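Local coordinates for heat shock protein-related protein (Deinococcus radiodurans, PDB 4FEI) that acts as a small heat shock protein, a chaperone that probably binds unfolding proteins under stress, its alpha-crystallin domain pairing with a second copy, at the interface of chains A and B. Numbering follows the deposited sequence. Chains: chain A/B, Heat shock protein-related protein.

Contact 1: the interface of chains A and B. Residues chain A 68-70; chain B 54-55.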
loop_
_atom_site.group_PDB
_atom_site.type_symbol
_atom_site.label_atom_id
_atom_site.label_comp_id
_atom_site.label_asym_id
_atom_site.label_seq_id
_atom_site.Cartn_x
_atom_site.Cartn_y
_atom_site.Cartn_z
ATOM N N ALA A 68 4.321 -11.286 -16.345
ATOM C CA ALA A 68 5.296 -12.139 -17.058
ATOM C C ALA A 68 6.619 -12.006 -16.367
ATOM O O ALA A 68 7.004 -10.875 -16.000
ATOM C CB ALA A 68 5.436 -11.682 -18.514
ATOM N N PHE A 69 7.316 -13.126 -16.161
ATOM C CA PHE A 69 8.684 -13.078 -15.591
ATOM C C PHE A 69 9.641 -12.342 -16.540
ATOM O O PHE A 69 9.718 -12.678 -17.708
ATOM C CB PHE A 69 9.240 -14.473 -15.330
ATOM C CG PHE A 69 8.479 -15.256 -14.302
ATOM C CD1 PHE A 69 7.719 -16.383 -14.671
ATOM C CD2 PHE A 69 8.539 -14.895 -12.966
ATOM C CE1 PHE A 69 7.009 -17.107 -13.714
ATOM C CE2 PHE A 69 7.837 -15.622 -11.983
ATOM C CZ PHE A 69 7.074 -16.733 -12.361
ATOM N N PRO A 70 10.368 -11.341 -16.030
ATOM C CA PRO A 70 11.349 -10.590 -16.855
ATOM C C PRO A 70 12.529 -11.470 -17.205
ATOM O O PRO A 70 13.259 -11.172 -18.152
ATOM C CB PRO A 70 11.837 -9.451 -15.908
ATOM C CG PRO A 70 10.806 -9.400 -14.797
ATOM C CD PRO A 70 10.270 -10.807 -14.656
ATOM N N LEU B 54 14.243 -4.254 -12.468
ATOM C CA LEU B 54 14.116 -4.750 -13.831
ATOM C C LEU B 54 12.892 -4.164 -14.513
ATOM O O LEU B 54 12.951 -3.813 -15.707
ATOM C CB LEU B 54 14.065 -6.265 -13.825
ATOM C CG LEU B 54 15.308 -7.121 -14.166
ATOM C CD1 LEU B 54 16.673 -6.504 -13.973
ATOM C CD2 LEU B 54 15.187 -8.492 -13.452
ATOM N N ARG B 55 11.802 -4.056 -13.751
ATOM C CA ARG B 55 10.586 -3.347 -14.147
ATOM C C ARG B 55 10.085 -2.599 -12.936
ATOM O O ARG B 55 10.114 -3.148 -11.832
ATOM C CB ARG B 55 9.468 -4.318 -14.535
ATOM C CG ARG B 55 9.565 -4.917 -15.882
ATOM C CD ARG B 55 8.205 -5.507 -16.267
ATOM N NE ARG B 55 8.409 -6.509 -17.320
ATOM C CZ ARG B 55 7.988 -7.763 -17.248
ATOM N NH1 ARG B 55 7.303 -8.183 -16.181
ATOM N NH2 ARG B 55 8.219 -8.576 -18.254
#

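Contact 2: the interface of chains A and B. Residues chain A 47, 57-59; chain B 8-10, 23.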
loop_
_atom_site.group_PDB
_atom_site.type_symbol
_atom_site.label_atom_id
_atom_site.label_comp_id
_atom_site.label_asym_id
_atom_site.label_seq_id
_atom_site.Cartn_x
_atom_site.Cartn_y
_atom_site.Cartn_z
ATOM N N ARG A 47 -9.286 -6.725 -0.765
ATOM C CA ARG A 47 -9.426 -5.946 0.452
ATOM C C ARG A 47 -10.845 -5.371 0.561
ATOM O O ARG A 47 -11.437 -5.007 -0.447
ATOM C CB ARG A 47 -8.323 -4.879 0.614
ATOM C CG ARG A 47 -8.519 -3.588 -0.143
ATOM C CD ARG A 47 -7.488 -2.576 0.372
ATOM N NE ARG A 47 -7.360 -1.363 -0.419
ATOM C CZ ARG A 47 -6.474 -0.393 -0.162
ATOM N NH1 ARG A 47 -5.671 -0.475 0.895
ATOM N NH2 ARG A 47 -6.423 0.706 -0.921
ATOM N N GLU A 57 -10.138 8.081 -2.470
ATOM C CA GLU A 57 -9.113 7.936 -3.535
ATOM C C GLU A 57 -8.633 6.469 -3.618
ATOM O O GLU A 57 -8.141 6.013 -4.676
ATOM C CB GLU A 57 -7.896 8.822 -3.254
ATOM C CG GLU A 57 -8.141 10.309 -3.248
ATOM C CD GLU A 57 -6.898 11.092 -2.786
ATOM O OE1 GLU A 57 -5.825 10.466 -2.624
ATOM O OE2 GLU A 57 -6.982 12.341 -2.572
ATOM N N ARG A 58 -8.796 5.737 -2.517
ATOM C CA ARG A 58 -8.207 4.422 -2.359
ATOM C C ARG A 58 -9.008 3.358 -3.079
ATOM O O ARG A 58 -10.240 3.359 -3.006
ATOM C CB ARG A 58 -8.130 4.064 -0.875
ATOM C CG ARG A 58 -7.225 4.998 -0.003
ATOM C CD ARG A 58 -6.821 4.301 1.273
ATOM N NE ARG A 58 -7.990 3.630 1.840
ATOM C CZ ARG A 58 -7.957 2.550 2.615
ATOM N NH1 ARG A 58 -9.103 2.041 3.062
ATOM N NH2 ARG A 58 -6.795 1.984 2.947
ATOM N N PRO A 59 -8.312 2.413 -3.763
ATOM C CA PRO A 59 -8.989 1.267 -4.419
ATOM C C PRO A 59 -9.513 0.226 -3.422
ATOM O O PRO A 59 -8.913 0.064 -2.361
ATOM C CB PRO A 59 -7.877 0.623 -5.253
ATOM C CG PRO A 59 -6.623 1.424 -5.038
ATOM C CD PRO A 59 -6.835 2.325 -3.870
ATOM N N ALA B 8 -2.641 7.189 -1.714
ATOM C CA ALA B 8 -4.083 7.348 -1.808
ATOM C C ALA B 8 -4.768 7.498 -0.400
ATOM O O ALA B 8 -4.389 6.809 0.568
ATOM C CB ALA B 8 -4.677 6.205 -2.627
ATOM N N ALA B 9 -5.751 8.388 -0.304
ATOM C CA ALA B 9 -6.374 8.797 0.997
ATOM C C ALA B 9 -7.918 8.673 0.988
ATOM O O ALA B 9 -8.581 9.066 0.040
ATOM C CB ALA B 9 -5.993 10.218 1.350
ATOM N N ASP B 10 -8.466 8.129 2.060
ATOM C CA ASP B 10 -9.901 8.079 2.287
ATOM C C ASP B 10 -10.236 8.859 3.559
ATOM O O ASP B 10 -9.473 8.865 4.515
ATOM C CB ASP B 10 -10.355 6.618 2.528
ATOM C CG ASP B 10 -10.503 5.815 1.236
ATOM O OD1 ASP B 10 -10.419 6.418 0.139
ATOM O OD2 ASP B 10 -10.703 4.592 1.339
ATOM N N ASP B 23 -2.930 4.914 2.345
ATOM C CA ASP B 23 -2.222 3.708 1.894
ATOM C C ASP B 23 -0.716 4.007 1.826
ATOM O O ASP B 23 -0.243 4.673 0.876
ATOM C CB ASP B 23 -2.699 3.249 0.507
ATOM C CG ASP B 23 -4.029 2.562 0.546
ATOM O OD1 ASP B 23 -4.703 2.511 -0.523
ATOM O OD2 ASP B 23 -4.412 2.048 1.609
HETATM O O HOH W 1 -11.721 3.868 -1.018
#

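Contact 1: the interface of chains A and B
The backbone oxygen of A:Ala68 takes a hydrogen bond from the guanidinium nitrogen NH1 of B:Arg55, with 2.7 Å between A:Ala68 O and B:Arg55 NH1. The bond is close to straight, 161° at the hydrogen. It also lies near both flat groups: the nitrogen sits in the carbonyl plane, and the oxygen stands 12° out of the guanidinium plane, so the arginine points its edge at the peptide. The chain of B:Arg55 runs extended from CG to NE, which carries the charged end from the loop of chain B across to chain A. A:Pro70 meets one face of that guanidinium. Its ring carbon CG lies 4.1 Å from B:Arg55 CZ, displaced toward the rim, and the two side chains pass at an oblique angle. The bond at the edge and the proline CG near the rim of one face are likely to limit rotation of the planar group. B:Leu54 adds a looser approach, its CD2 4.3 Å from A:Pro70 CB. A methionine at B:Arg55 would probably leave the A:Ala68 carbonyl without this cross-chain donor and the A:Pro70 ring without its flat cationic partner. In the fold, A:Ala68 closes strand 62-68 and A:Pro70 follows in the loop, while B:Leu54 and B:Arg55 belong to the loop region between strands 40-47 and 59-60 of the partner.

Contact 2: the interface of chains A and B
Loop residues A:Glu57 and A:Arg58, the start of strand 59-60 and the end of strand 40-47 in chain A meet the start of strand 9-14, the loop residue before it and the end of strand 17-23 in chain B. B:Asp23 faces two arginines. A:Arg47 comes end-on from the opposite direction: NH2 bonds B:Asp23 OD1 at 2.5 Å on the syn side, and NH1 bonds OD2 from above the carboxylate plane. The opposite face of OD2 receives A:Arg58 NH2, 2.7 Å from B:Asp23 OD2, so this oxygen is gripped from both faces. A:Arg47 is steadied within its own chain, because NE and NH2 both donate to the carbonyl oxygen of A:Pro59, NE lying 2.9 Å from A:Pro59 O.

A bend at chi3 (-44°) in A:Arg58 lets its head serve two acids. NE makes a nearly straight bond, with 2.9 Å from A:Arg58 NE to B:Asp10 OD2. The oxygen lies in the guanidinium plane, yet the nitrogen stands well above the carboxylate, the two planes being 87° apart. The other oxygen, B:Asp10 OD1, accepts the backbone N of A:Glu57 (3.1 Å) and of A:Arg58. A water joins A:Arg58 O to B:Asp10 OD2. Farther along, B:Ala9 N donates to A:Glu57 OE1 at 3.1 Å, reaching it from above its carboxylate plane. The salt bridges and the bonds from main-chain N-H groups to carboxylates are likely to hold the loop of one alpha-crystallin domain against its partner's strand ends and so to stabilise the dimer.

Contact 1 and contact 2 lie about 26 Å apart, measured between the centres of their C-alpha atoms, and share no residue. Both nevertheless use the same loop region between strands 40-47 and 59-60: chain B supplies it in contact 1 and chain A in contact 2. Because the interface is two-fold symmetric, each contact recurs with the chains exchanged, so the loop of either copy reaches its partner at both places. Such reciprocal exchange fits the dimer building block of bacterial small heat shock proteins, with contact 2 the more extensive, charged patch and contact 1 a smaller one.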